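Local coordinates for cellulose hydrolase (Bacillus licheniformis, PDB 4YZT), which hydrolyses internal beta-1,4-glucosidic bonds of cellulose, acting as a tri-modular endo-beta-1,4-glucanase of glycoside hydrolase family 5, at residues 143-148 with 183-188; 231-236 with 492-497; 259-264 with 296-301. One frame throughout, in Å; residues are numbered along the deposited sequence.

Interaction 1. Residues 143-148 with 183-188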
ATOM      1  N   GLN A 143      13.489  22.541  17.019  1.00 15.02           N
ATOM      2  CA  GLN A 143      13.767  21.529  18.044  1.00 15.36           C
ATOM      3  C   GLN A 143      14.178  20.176  17.454  1.00 14.58           C
ATOM      4  O   GLN A 143      15.124  19.524  17.943  1.00 14.75           O
ATOM      5  CB  GLN A 143      12.549  21.340  18.959  1.00 16.89           C
ATOM      6  CG  GLN A 143      12.320  22.502  19.915  1.00 17.43           C
ATOM      7  CD  GLN A 143      11.091  22.300  20.785  1.00 18.81           C
ATOM      8  OE1 GLN A 143      11.106  21.511  21.728  1.00 16.57           O
ATOM      9  NE2 GLN A 143      10.012  23.016  20.463  1.00 19.16           N
ATOM     10  N   ILE A 144      13.467  19.742  16.413  1.00 13.72           N
ATOM     11  CA  ILE A 144      13.801  18.486  15.751  1.00 13.15           C
ATOM     12  C   ILE A 144      15.185  18.593  15.099  1.00 14.99           C
ATOM     13  O   ILE A 144      16.023  17.706  15.257  1.00 13.82           O
ATOM     14  CB  ILE A 144      12.741  18.102  14.705  1.00 12.37           C
ATOM     15  CG1 ILE A 144      11.363  18.022  15.363  1.00 12.25           C
ATOM     16  CG2 ILE A 144      13.074  16.757  14.048  1.00 13.06           C
ATOM     17  CD1 ILE A 144      10.229  17.734  14.374  1.00 15.07           C
ATOM     18  N   ALA A 145      15.431  19.683  14.380  1.00 15.04           N
ATOM     19  CA  ALA A 145      16.716  19.862  13.698  1.00 16.89           C
ATOM     20  C   ALA A 145      17.898  19.819  14.662  1.00 17.83           C
ATOM     21  O   ALA A 145      18.948  19.228  14.360  1.00 15.70           O
ATOM     22  CB  ALA A 145      16.723  21.178  12.927  1.00 16.60           C
ATOM     23  N   GLU A 146      17.731  20.457  15.818  1.00 18.37           N
ATOM     24  CA  GLU A 146      18.806  20.532  16.798  1.00 19.65           C
ATOM     25  C   GLU A 146      19.114  19.158  17.400  1.00 18.17           C
ATOM     26  O   GLU A 146      20.284  18.792  17.538  1.00 18.41           O
ATOM     27  CB  GLU A 146      18.458  21.518  17.918  1.00 21.69           C
ATOM     28  CG  GLU A 146      18.475  22.986  17.528  1.00 26.51           C
ATOM     29  CD  GLU A 146      19.863  23.587  17.438  1.00 35.30           C
ATOM     30  OE1 GLU A 146      20.855  22.904  17.774  1.00 36.19           O
ATOM     31  OE2 GLU A 146      19.963  24.773  17.044  1.00 40.99           O
ATOM     32  N   ARG A 147      18.076  18.407  17.762  1.00 15.35           N
ATOM     33  CA  ARG A 147      18.268  17.079  18.345  1.00 15.32           C
ATOM     34  C   ARG A 147      19.013  16.146  17.387  1.00 14.98           C
ATOM     35  O   ARG A 147      19.892  15.400  17.798  1.00 15.36           O
ATOM     36  CB  ARG A 147      16.920  16.452  18.735  1.00 15.14           C
ATOM     37  CG  ARG A 147      17.021  15.022  19.295  1.00 15.53           C
ATOM     38  CD  ARG A 147      17.948  14.928  20.523  1.00 17.83           C
ATOM     39  NE  ARG A 147      17.265  15.313  21.757  1.00 20.69           N
ATOM     40  CZ  ARG A 147      16.753  14.448  22.627  1.00 20.21           C
ATOM     41  NH1 ARG A 147      16.866  13.143  22.419  1.00 19.86           N
ATOM     42  NH2 ARG A 147      16.138  14.887  23.708  1.00 19.81           N
ATOM     43  N   PHE A 148      18.664  16.200  16.105  1.00 14.33           N
ATOM     44  CA  PHE A 148      19.197  15.254  15.128  1.00 13.98           C
ATOM     45  C   PHE A 148      20.311  15.855  14.264  1.00 17.54           C
ATOM     46  O   PHE A 148      20.721  15.267  13.267  1.00 17.08           O
ATOM     47  CB  PHE A 148      18.044  14.732  14.252  1.00 13.09           C
ATOM     48  CG  PHE A 148      17.086  13.840  15.003  1.00 16.82           C
ATOM     49  CD1 PHE A 148      17.308  12.467  15.065  1.00 17.06           C
ATOM     50  CD2 PHE A 148      15.980  14.371  15.663  1.00 17.08           C
ATOM     51  CE1 PHE A 148      16.427  11.622  15.764  1.00 16.40           C
ATOM     52  CE2 PHE A 148      15.098  13.540  16.362  1.00 17.12           C
ATOM     53  CZ  PHE A 148      15.331  12.160  16.418  1.00 16.27           C
ATOM     54  N   ARG A 183      18.782  24.763   7.973  1.00 18.01           N
ATOM     55  CA  ARG A 183      20.115  25.184   7.550  1.00 20.08           C
ATOM     56  C   ARG A 183      20.803  26.030   8.617  1.00 21.18           C
ATOM     57  O   ARG A 183      21.995  25.874   8.873  1.00 21.55           O
ATOM     58  CB  ARG A 183      20.042  25.958   6.236  1.00 19.65           C
ATOM     59  CG  ARG A 183      19.568  25.109   5.059  1.00 21.18           C
ATOM     60  CD  ARG A 183      20.484  23.908   4.829  1.00 21.69           C
ATOM     61  NE  ARG A 183      20.054  23.150   3.655  1.00 20.42           N
ATOM     62  CZ  ARG A 183      19.924  21.826   3.608  1.00 19.33           C
ATOM     63  NH1 ARG A 183      20.213  21.076   4.675  1.00 15.80           N
ATOM     64  NH2 ARG A 183      19.507  21.254   2.485  1.00 16.33           N
ATOM     65  N   SER A 184      20.043  26.909   9.257  1.00 22.30           N
ATOM     66  CA  SER A 184      20.621  27.818  10.243  1.00 25.30           C
ATOM     67  C   SER A 184      21.193  27.118  11.480  1.00 23.53           C
ATOM     68  O   SER A 184      22.062  27.669  12.143  1.00 24.89           O
ATOM     69  CB  SER A 184      19.587  28.856  10.675  1.00 28.36           C
ATOM     70  OG  SER A 184      19.456  29.855   9.678  1.00 30.22           O
ATOM     71  N   THR A 185      20.730  25.915  11.794  1.00 21.83           N
ATOM     72  CA  THR A 185      21.299  25.209  12.936  1.00 22.19           C
ATOM     73  C   THR A 185      22.745  24.787  12.658  1.00 23.06           C
ATOM     74  O   THR A 185      23.499  24.490  13.585  1.00 23.58           O
ATOM     75  CB  THR A 185      20.463  23.972  13.335  1.00 19.81           C
ATOM     76  OG1 THR A 185      20.372  23.061  12.231  1.00 19.49           O
ATOM     77  CG2 THR A 185      19.067  24.400  13.768  1.00 17.19           C
ATOM     78  N   GLY A 186      23.131  24.773  11.385  1.00 23.87           N
ATOM     79  CA  GLY A 186      24.516  24.527  11.002  1.00 25.03           C
ATOM     80  C   GLY A 186      25.030  23.104  11.176  1.00 24.43           C
ATOM     81  O   GLY A 186      24.255  22.160  11.289  1.00 25.45           O
ATOM     82  N   GLY A 187      26.356  22.952  11.205  1.00 26.48           N
ATOM     83  CA  GLY A 187      26.962  21.626  11.266  1.00 26.77           C
ATOM     84  C   GLY A 187      26.495  20.750  10.109  1.00 24.36           C
ATOM     85  O   GLY A 187      26.401  21.224   8.978  1.00 23.71           O
ATOM     86  N   LYS A 188      26.189  19.483  10.381  1.00 23.16           N
ATOM     87  CA  LYS A 188      25.743  18.577   9.323  1.00 22.55           C
ATOM     88  C   LYS A 188      24.363  18.947   8.751  1.00 18.94           C
ATOM     89  O   LYS A 188      24.024  18.533   7.638  1.00 16.28           O
ATOM     90  CB  LYS A 188      25.731  17.126   9.822  1.00 26.30           C
ATOM     91  CG  LYS A 188      27.138  16.573  10.088  1.00 32.61           C
ATOM     92  CD  LYS A 188      27.116  15.098  10.506  1.00 37.07           C
ATOM     93  CE  LYS A 188      26.703  14.180   9.354  1.00 38.90           C
ATOM     94  NZ  LYS A 188      27.844  13.819   8.457  1.00 39.88           N
TER
HETATM   95  O   HOH W   1      22.856  24.356  16.444  1.00 41.59           O
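A145, in the last turns of helix 130-147, points its methyl at T185, and CB of A145 lies 4.1 Å from CG2 of T185. The carbonyl of A145 accepts from the side-chain ND2 of N189, which also bonds OG1 of T185; that hydroxyl is tied to the carbonyl of I182, in the last turn of helix 168-184. T185 presents its methyl group to the partner helix because CG2 is anti to its own carbonyl carbon, with OG1 turned back toward helix 168-184 at chi1 59°. The two helices are neighbours on the outside of the (beta/alpha)8 barrel, with strand 155-158 joining them, and the contact lies at or just beyond their C-terminal ends, with CA of E146 6.6 Å from CA of T185. E146 follows, more exposed. A bend at chi2, -78°, brings its carboxylate alongside T185, the two side chains running past each other in opposite directions. OE2 of E146 approaches CG2 of T185 to 3.4 Å, a van der Waals contact. The polar link between E146 and T185 is indirect: water 1 lies 2.8 Å from OE1 of E146 and 2.9 Å from O of T185, placed to donate to each, though with more acceptors in reach than protons.

Interaction 2. Residues 231-236 with 492-497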
ATOM      1  N   VAL A 231      -6.576   0.506  -5.863  1.00  9.43           N
ATOM      2  CA  VAL A 231      -5.691   0.208  -4.738  1.00 10.00           C
ATOM      3  C   VAL A 231      -6.495   0.009  -3.462  1.00 10.62           C
ATOM      4  O   VAL A 231      -6.105  -0.792  -2.612  1.00  9.04           O
ATOM      5  CB  VAL A 231      -4.584   1.294  -4.528  1.00 14.36           C
ATOM      6  CG1 VAL A 231      -3.730   1.429  -5.783  1.00 13.52           C
ATOM      7  CG2 VAL A 231      -5.160   2.625  -4.139  1.00 11.95           C
ATOM      8  N   SER A 232      -7.645   0.675  -3.366  1.00 11.78           N
ATOM      9  CA  SER A 232      -8.501   0.573  -2.173  1.00 11.50           C
ATOM     10  C   SER A 232      -9.672  -0.410  -2.312  1.00 10.91           C
ATOM     11  O   SER A 232     -10.461  -0.595  -1.360  1.00 11.44           O
ATOM     12  CB  SER A 232      -9.068   1.949  -1.811  1.00 10.63           C
ATOM     13  OG  SER A 232      -8.029   2.882  -1.565  1.00 11.69           O
ATOM     14  N   ASN A 233      -9.775  -1.044  -3.478  1.00 11.34           N
ATOM     15  CA  ASN A 233     -10.941  -1.872  -3.842  1.00  9.05           C
ATOM     16  C   ASN A 233     -12.245  -1.128  -3.549  1.00  9.62           C
ATOM     17  O   ASN A 233     -13.051  -1.544  -2.722  1.00 11.44           O
ATOM     18  CB  ASN A 233     -10.923  -3.222  -3.119  1.00  9.76           C
ATOM     19  CG  ASN A 233     -12.023  -4.158  -3.611  1.00 13.41           C
ATOM     20  OD1 ASN A 233     -12.640  -3.913  -4.652  1.00 13.50           O
ATOM     21  ND2 ASN A 233     -12.280  -5.220  -2.863  1.00 12.70           N
ATOM     22  N   TRP A 234     -12.413   0.005  -4.222  1.00  9.29           N
ATOM     23  CA  TRP A 234     -13.671   0.742  -4.169  1.00 10.05           C
ATOM     24  C   TRP A 234     -14.521   0.428  -5.405  1.00 11.07           C
ATOM     25  O   TRP A 234     -13.986   0.204  -6.488  1.00 10.45           O
ATOM     26  CB  TRP A 234     -13.406   2.252  -4.097  1.00 11.82           C
ATOM     27  CG  TRP A 234     -13.038   2.786  -2.732  1.00 11.73           C
ATOM     28  CD1 TRP A 234     -12.587   2.078  -1.664  1.00 10.54           C
ATOM     29  CD2 TRP A 234     -13.122   4.152  -2.304  1.00 12.10           C
ATOM     30  NE1 TRP A 234     -12.374   2.919  -0.592  1.00 10.66           N
ATOM     31  CE2 TRP A 234     -12.703   4.198  -0.961  1.00 11.87           C
ATOM     32  CE3 TRP A 234     -13.531   5.341  -2.925  1.00 14.89           C
ATOM     33  CZ2 TRP A 234     -12.665   5.382  -0.227  1.00 15.26           C
ATOM     34  CZ3 TRP A 234     -13.491   6.517  -2.202  1.00 16.12           C
ATOM     35  CH2 TRP A 234     -13.057   6.529  -0.863  1.00 16.31           C
ATOM     36  N   TRP A 235     -15.840   0.448  -5.237  1.00 10.64           N
ATOM     37  CA  TRP A 235     -16.787   0.352  -6.345  1.00 11.22           C
ATOM     38  C   TRP A 235     -16.595  -0.845  -7.269  1.00 12.00           C
ATOM     39  O   TRP A 235     -16.883  -0.765  -8.462  1.00 11.77           O
ATOM     40  CB  TRP A 235     -16.747   1.643  -7.181  1.00 12.84           C
ATOM     41  CG  TRP A 235     -16.918   2.901  -6.351  1.00 14.55           C
ATOM     42  CD1 TRP A 235     -17.851   3.128  -5.393  1.00 13.27           C
ATOM     43  CD2 TRP A 235     -16.136   4.100  -6.439  1.00 16.86           C
ATOM     44  NE1 TRP A 235     -17.702   4.387  -4.865  1.00 13.33           N
ATOM     45  CE2 TRP A 235     -16.648   5.002  -5.487  1.00 15.62           C
ATOM     46  CE3 TRP A 235     -15.041   4.490  -7.218  1.00 17.73           C
ATOM     47  CZ2 TRP A 235     -16.104   6.278  -5.296  1.00 14.82           C
ATOM     48  CZ3 TRP A 235     -14.508   5.748  -7.030  1.00 16.83           C
ATOM     49  CH2 TRP A 235     -15.041   6.629  -6.078  1.00 14.80           C
ATOM     50  N   GLY A 236     -16.108  -1.955  -6.720  1.00 12.15           N
ATOM     51  CA  GLY A 236     -15.965  -3.175  -7.491  1.00 13.88           C
ATOM     52  C   GLY A 236     -14.777  -3.198  -8.438  1.00 16.77           C
ATOM     53  O   GLY A 236     -14.715  -4.061  -9.320  1.00 11.60           O
ATOM     54  N   GLU A 492     -14.599   0.024   4.610  1.00 11.97           N
ATOM     55  CA  GLU A 492     -15.570   0.965   5.176  1.00 12.86           C
ATOM     56  C   GLU A 492     -17.000   0.430   5.044  1.00 10.62           C
ATOM     57  O   GLU A 492     -17.840   0.717   5.903  1.00 13.08           O
ATOM     58  CB  GLU A 492     -15.440   2.358   4.546  1.00 15.38           C
ATOM     59  CG  GLU A 492     -15.920   2.483   3.130  1.00 16.24           C
ATOM     60  CD  GLU A 492     -15.637   3.863   2.536  1.00 18.95           C
ATOM     61  OE1 GLU A 492     -16.281   4.215   1.531  1.00 17.64           O
ATOM     62  OE2 GLU A 492     -14.757   4.589   3.059  1.00 21.45           O
ATOM     63  N   ASP A 493     -17.262  -0.386   4.020  1.00 10.14           N
ATOM     64  CA  ASP A 493     -18.600  -0.946   3.806  1.00  9.52           C
ATOM     65  C   ASP A 493     -18.699  -2.448   4.063  1.00  9.99           C
ATOM     66  O   ASP A 493     -19.763  -2.945   4.433  1.00 13.12           O
ATOM     67  CB  ASP A 493     -19.072  -0.686   2.377  1.00 11.63           C
ATOM     68  CG  ASP A 493     -19.250   0.785   2.075  1.00 13.64           C
ATOM     69  OD1 ASP A 493     -19.552   1.552   3.012  1.00 12.58           O
ATOM     70  OD2 ASP A 493     -19.122   1.155   0.890  1.00 13.45           O
ATOM     71  N   PHE A 494     -17.619  -3.192   3.820  1.00 10.73           N
ATOM     72  CA  PHE A 494     -17.707  -4.647   3.966  1.00 11.55           C
ATOM     73  C   PHE A 494     -16.367  -5.281   4.268  1.00 10.27           C
ATOM     74  O   PHE A 494     -15.315  -4.697   4.020  1.00 11.66           O
ATOM     75  CB  PHE A 494     -18.297  -5.301   2.697  1.00 10.20           C
ATOM     76  CG  PHE A 494     -17.420  -5.169   1.460  1.00  9.93           C
ATOM     77  CD1 PHE A 494     -16.358  -6.053   1.238  1.00 11.14           C
ATOM     78  CD2 PHE A 494     -17.662  -4.176   0.524  1.00 10.41           C
ATOM     79  CE1 PHE A 494     -15.551  -5.936   0.115  1.00 13.18           C
ATOM     80  CE2 PHE A 494     -16.862  -4.056  -0.613  1.00 12.19           C
ATOM     81  CZ  PHE A 494     -15.804  -4.944  -0.817  1.00 13.58           C
ATOM     82  N   TYR A 495     -16.412  -6.497   4.790  1.00 11.38           N
ATOM     83  CA  TYR A 495     -15.191  -7.284   4.947  1.00 13.46           C
ATOM     84  C   TYR A 495     -15.506  -8.756   5.135  1.00 15.41           C
ATOM     85  O   TYR A 495     -16.658  -9.140   5.390  1.00 13.35           O
ATOM     86  CB  TYR A 495     -14.339  -6.772   6.124  1.00 12.25           C
ATOM     87  CG  TYR A 495     -15.027  -6.744   7.477  1.00 12.37           C
ATOM     88  CD1 TYR A 495     -15.885  -5.703   7.833  1.00 13.68           C
ATOM     89  CD2 TYR A 495     -14.794  -7.746   8.414  1.00 10.58           C
ATOM     90  CE1 TYR A 495     -16.505  -5.676   9.090  1.00 12.54           C
ATOM     91  CE2 TYR A 495     -15.418  -7.728   9.677  1.00 12.59           C
ATOM     92  CZ  TYR A 495     -16.265  -6.688  10.002  1.00 14.18           C
ATOM     93  OH  TYR A 495     -16.870  -6.665  11.246  1.00 14.56           O
ATOM     94  N   GLU A 496     -14.468  -9.569   4.960  1.00 15.03           N
ATOM     95  CA  GLU A 496     -14.483 -10.981   5.315  1.00 16.93           C
ATOM     96  C   GLU A 496     -13.594 -11.187   6.535  1.00 16.00           C
ATOM     97  O   GLU A 496     -12.506 -10.614   6.618  1.00 15.89           O
ATOM     98  CB  GLU A 496     -13.996 -11.847   4.147  1.00 21.86           C
ATOM     99  CG  GLU A 496     -13.864 -13.335   4.490  1.00 28.12           C
ATOM    100  CD  GLU A 496     -13.229 -14.177   3.380  1.00 36.16           C
ATOM    101  OE1 GLU A 496     -12.941 -15.370   3.648  1.00 40.29           O
ATOM    102  OE2 GLU A 496     -13.019 -13.667   2.252  1.00 35.99           O
ATOM    103  N   LYS A 497     -14.044 -11.995   7.490  1.00 15.57           N
ATOM    104  CA  LYS A 497     -13.187 -12.340   8.623  1.00 17.63           C
ATOM    105  C   LYS A 497     -13.462 -13.750   9.110  1.00 17.90           C
ATOM    106  O   LYS A 497     -14.608 -14.107   9.398  1.00 18.19           O
ATOM    107  CB  LYS A 497     -13.364 -11.351   9.780  1.00 17.48           C
ATOM    108  CG  LYS A 497     -12.378 -11.596  10.920  1.00 21.92           C
ATOM    109  CD  LYS A 497     -12.529 -10.595  12.037  1.00 25.66           C
ATOM    110  CE  LYS A 497     -11.515 -10.862  13.140  1.00 30.57           C
ATOM    111  NZ  LYS A 497     -10.092 -10.616  12.726  1.00 31.76           N
TER
HETATM  112  O   HOH W   2     -12.214   3.249   2.682  1.00 27.85           O
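N233 and W234 face E492 and F494 across a wide backbone gap, with 9.5 Å between CA of W234 and CA of D493, the nearest such pair. N233 ends helix 228-231 in a Schellman motif, its phi of 48° turning the chain into an irregular loop, whereas 494-497 is an extended outer strand of an antiparallel sheet. The loop comes from the (beta/alpha)8 catalytic barrel and the strand from the C-terminal beta module, so the contact is an interface between modules. ND2 of N233 comes to the edge of the F494 ring, 4.1 Å from CZ of F494 and near the ring plane, with amide and ring planes 80° apart. That ND2 is held by the carbonyl of A464, while F494 packs on L463, T465 and V466 of strand 462-470. Extended beyond CG, E492 crosses W234 at about a right angle and brings OE2 to 4.0 Å from CZ2 of W234, while its OE1 is bonded to the side-chain amide of N489. Water 2 completes the bridge, accepting from NE1 of W234 at 3.3 Å and donating to OE2 of E492 at 2.9 Å.

Interaction 3. Residues 259-264 with 296-301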
ATOM      1  N   LYS A 259      10.585  17.300 -15.855  1.00 17.68           N
ATOM      2  CA  LYS A 259      10.714  18.644 -15.290  1.00 17.77           C
ATOM      3  C   LYS A 259      11.820  18.721 -14.254  1.00 17.81           C
ATOM      4  O   LYS A 259      12.514  19.736 -14.162  1.00 18.40           O
ATOM      5  CB  LYS A 259       9.396  19.113 -14.653  1.00 16.64           C
ATOM      6  CG  LYS A 259       9.453  20.576 -14.191  1.00 17.24           C
ATOM      7  CD  LYS A 259       8.093  21.129 -13.804  1.00 17.67           C
ATOM      8  CE  LYS A 259       8.169  22.633 -13.595  1.00 22.77           C
ATOM      9  NZ  LYS A 259       6.807  23.231 -13.543  1.00 27.50           N
ATOM     10  N   PHE A 260      11.985  17.651 -13.483  1.00 15.78           N
ATOM     11  CA  PHE A 260      12.830  17.728 -12.294  1.00 17.04           C
ATOM     12  C   PHE A 260      14.024  16.786 -12.309  1.00 13.98           C
ATOM     13  O   PHE A 260      15.150  17.236 -12.135  1.00 15.91           O
ATOM     14  CB  PHE A 260      11.998  17.473 -11.040  1.00 14.57           C
ATOM     15  CG  PHE A 260      10.954  18.542 -10.776  1.00 15.59           C
ATOM     16  CD1 PHE A 260      11.330  19.859 -10.563  1.00 15.25           C
ATOM     17  CD2 PHE A 260       9.604  18.215 -10.720  1.00 14.05           C
ATOM     18  CE1 PHE A 260      10.373  20.850 -10.327  1.00 16.62           C
ATOM     19  CE2 PHE A 260       8.645  19.187 -10.465  1.00 15.37           C
ATOM     20  CZ  PHE A 260       9.026  20.509 -10.272  1.00 14.24           C
ATOM     21  N   VAL A 261      13.790  15.487 -12.497  1.00 14.51           N
ATOM     22  CA  VAL A 261      14.874  14.520 -12.340  1.00 14.44           C
ATOM     23  C   VAL A 261      15.992  14.780 -13.342  1.00 16.58           C
ATOM     24  O   VAL A 261      17.166  14.813 -12.972  1.00 18.32           O
ATOM     25  CB  VAL A 261      14.387  13.049 -12.492  1.00 15.32           C
ATOM     26  CG1 VAL A 261      15.574  12.083 -12.427  1.00 16.97           C
ATOM     27  CG2 VAL A 261      13.366  12.688 -11.415  1.00 16.00           C
ATOM     28  N   ARG A 262      15.649  15.001 -14.608  1.00 19.34           N
ATOM     29  CA  ARG A 262      16.718  15.170 -15.582  1.00 26.16           C
ATOM     30  C   ARG A 262      17.313  16.578 -15.507  1.00 25.35           C
ATOM     31  O   ARG A 262      18.276  16.883 -16.202  1.00 27.49           O
ATOM     32  CB  ARG A 262      16.245  14.823 -17.001  1.00 30.21           C
ATOM     33  CG  ARG A 262      15.302  15.783 -17.667  1.00 29.38           C
ATOM     34  CD  ARG A 262      15.024  15.313 -19.090  1.00 27.55           C
ATOM     35  NE  ARG A 262      14.016  16.149 -19.723  1.00 26.23           N
ATOM     36  CZ  ARG A 262      13.209  15.752 -20.700  1.00 24.94           C
ATOM     37  NH1 ARG A 262      13.284  14.512 -21.188  1.00 21.49           N
ATOM     38  NH2 ARG A 262      12.320  16.601 -21.185  1.00 23.76           N
ATOM     39  N   GLU A 263      16.773  17.409 -14.614  1.00 24.05           N
ATOM     40  CA  GLU A 263      17.387  18.694 -14.284  1.00 24.60           C
ATOM     41  C   GLU A 263      18.218  18.608 -12.995  1.00 23.15           C
ATOM     42  O   GLU A 263      18.708  19.621 -12.492  1.00 22.46           O
ATOM     43  CB  GLU A 263      16.322  19.789 -14.138  1.00 26.77           C
ATOM     44  CG  GLU A 263      15.613  20.164 -15.439  1.00 29.43           C
ATOM     45  CD  GLU A 263      16.576  20.512 -16.555  1.00 36.01           C
ATOM     46  OE1 GLU A 263      17.506  21.311 -16.313  1.00 37.21           O
ATOM     47  OE2 GLU A 263      16.405  19.985 -17.675  1.00 39.53           O
ATOM     48  N   GLY A 264      18.365  17.403 -12.453  1.00 18.13           N
ATOM     49  CA  GLY A 264      19.245  17.191 -11.313  1.00 17.02           C
ATOM     50  C   GLY A 264      18.598  17.096  -9.933  1.00 16.70           C
ATOM     51  O   GLY A 264      19.309  16.971  -8.927  1.00 17.33           O
ATOM     52  N   LYS A 296      13.124   3.136 -13.474  1.00 11.60           N
ATOM     53  CA  LYS A 296      13.442   3.659 -14.806  1.00 13.32           C
ATOM     54  C   LYS A 296      13.632   5.170 -14.792  1.00 10.85           C
ATOM     55  O   LYS A 296      14.513   5.710 -15.478  1.00 12.18           O
ATOM     56  CB  LYS A 296      12.327   3.290 -15.789  1.00 15.65           C
ATOM     57  CG  LYS A 296      12.451   3.884 -17.195  1.00 17.94           C
ATOM     58  CD  LYS A 296      11.214   3.499 -18.022  1.00 15.26           C
ATOM     59  CE  LYS A 296      11.318   3.916 -19.465  1.00 17.44           C
ATOM     60  NZ  LYS A 296      10.057   3.607 -20.210  1.00 18.34           N
ATOM     61  N   TYR A 297      12.792   5.860 -14.026  1.00 11.74           N
ATOM     62  CA  TYR A 297      12.844   7.319 -14.031  1.00 13.51           C
ATOM     63  C   TYR A 297      13.615   7.864 -12.827  1.00 14.60           C
ATOM     64  O   TYR A 297      13.503   9.040 -12.497  1.00 14.17           O
ATOM     65  CB  TYR A 297      11.427   7.900 -14.109  1.00 13.25           C
ATOM     66  CG  TYR A 297      10.806   7.691 -15.484  1.00 12.89           C
ATOM     67  CD1 TYR A 297      11.322   8.334 -16.599  1.00 13.89           C
ATOM     68  CD2 TYR A 297       9.716   6.843 -15.664  1.00 13.09           C
ATOM     69  CE1 TYR A 297      10.778   8.144 -17.860  1.00 13.81           C
ATOM     70  CE2 TYR A 297       9.163   6.648 -16.929  1.00 14.68           C
ATOM     71  CZ  TYR A 297       9.700   7.312 -18.016  1.00 15.38           C
ATOM     72  OH  TYR A 297       9.175   7.124 -19.274  1.00 16.01           O
ATOM     73  N   GLN A 298      14.413   7.000 -12.205  1.00 13.07           N
ATOM     74  CA  GLN A 298      15.299   7.398 -11.110  1.00 14.93           C
ATOM     75  C   GLN A 298      14.582   8.033  -9.908  1.00 11.85           C
ATOM     76  O   GLN A 298      15.071   9.016  -9.341  1.00 15.01           O
ATOM     77  CB  GLN A 298      16.366   8.365 -11.630  1.00 16.76           C
ATOM     78  CG  GLN A 298      17.140   7.825 -12.829  1.00 20.76           C
ATOM     79  CD  GLN A 298      18.029   8.881 -13.447  1.00 27.52           C
ATOM     80  OE1 GLN A 298      18.690   9.633 -12.742  1.00 29.90           O
ATOM     81  NE2 GLN A 298      18.031   8.958 -14.768  1.00 31.04           N
ATOM     82  N   MET A 299      13.454   7.446  -9.508  1.00 11.52           N
ATOM     83  CA  MET A 299      12.689   7.894  -8.349  1.00 11.86           C
ATOM     84  C   MET A 299      12.669   6.812  -7.275  1.00 13.24           C
ATOM     85  O   MET A 299      12.367   5.661  -7.564  1.00 11.75           O
ATOM     86  CB  MET A 299      11.256   8.241  -8.754  1.00 12.22           C
ATOM     87  CG  MET A 299      11.188   9.302  -9.822  1.00 15.31           C
ATOM     88  SD  MET A 299       9.587   9.280 -10.603  1.00 13.76           S
ATOM     89  CE  MET A 299       9.800  10.644 -11.749  1.00 15.48           C
ATOM     90  N   VAL A 300      13.008   7.180  -6.046  1.00 12.63           N
ATOM     91  CA  VAL A 300      13.069   6.214  -4.954  1.00 11.15           C
ATOM     92  C   VAL A 300      11.650   5.850  -4.505  1.00  8.68           C
ATOM     93  O   VAL A 300      10.899   6.717  -4.054  1.00  8.54           O
ATOM     94  CB  VAL A 300      13.847   6.780  -3.758  1.00  9.96           C
ATOM     95  CG1 VAL A 300      13.820   5.802  -2.576  1.00 10.15           C
ATOM     96  CG2 VAL A 300      15.277   7.150  -4.143  1.00  8.92           C
ATOM     97  N   PRO A 301      11.267   4.572  -4.651  1.00  9.81           N
ATOM     98  CA  PRO A 301       9.928   4.166  -4.218  1.00 10.11           C
ATOM     99  C   PRO A 301       9.912   3.675  -2.773  1.00 10.01           C
ATOM    100  O   PRO A 301      10.629   2.723  -2.427  1.00  9.60           O
ATOM    101  CB  PRO A 301       9.578   3.034  -5.194  1.00 11.26           C
ATOM    102  CG  PRO A 301      10.912   2.421  -5.555  1.00 12.54           C
ATOM    103  CD  PRO A 301      11.973   3.502  -5.382  1.00 11.31           C
TER
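V261 holds CG1 opposite its backbone N (chi1 176°), and with this rotation both methyls lie against the carbonyl O of Y297, CG1 reaching on to CB of Q298 and CG2 to CE of M299. M299 contributes an extended chain, nearly straight through chi2 and chi3 (178°), which carries its terminal methyl outward from the strand. The setting is the (beta/alpha)8 barrel. V261 closes helix 243-261, and Q298 lies between the next helix, 280-296, and strand 299-303, so the contact is made where that strand begins, at the end of the barrel remote from the C-terminal strand ends that carry the active site in this fold. CG1 of V261 lies 3.7 Å from O of Y297 and 3.9 Å from CB of Q298, a van der Waals fit against both a carbonyl and an aliphatic carbon. CG2 of V261 is 4.1 Å from CE of M299, an apolar pair made as the two side chains cross obliquely. V267 of strand 267-272 touches both V261 and M299, and P24 lies against V261 and Q298. With CG1 and CG2 removed, an alanine in place of V261 would probably leave CE of M299, CB of Q298 and the Y297 carbonyl without their packing partner. Two Schellman motifs shape the approach. Q298, the positive-phi residue of one, turns the chain from helix 280-296 into the strand. In the other, G264 takes phi 101° after V261 begins a type I turn, which is closed by N of G264 bonding O of V261 at 2.9 Å.

In the fold
Interactions 1 and 3 both belong to the catalytic barrel, with centres 27 Å apart and nearest atoms about 12 Å apart, and neither touches the other. Interaction 2 instead joins the barrel to the C-terminal module. It lies 44 Å, centre to centre, from interaction 1 and 34 Å from interaction 3, across the centre of the chain from both. Along the sequence interaction 3 is nested within the long loop that interaction 2 closes, while interaction 1 precedes both. W234 of interaction 2 comes within about 9 Å of a bound glucose unit, too far for contact, and V231 shares a backbone hydrogen bond with the pocket residue L275.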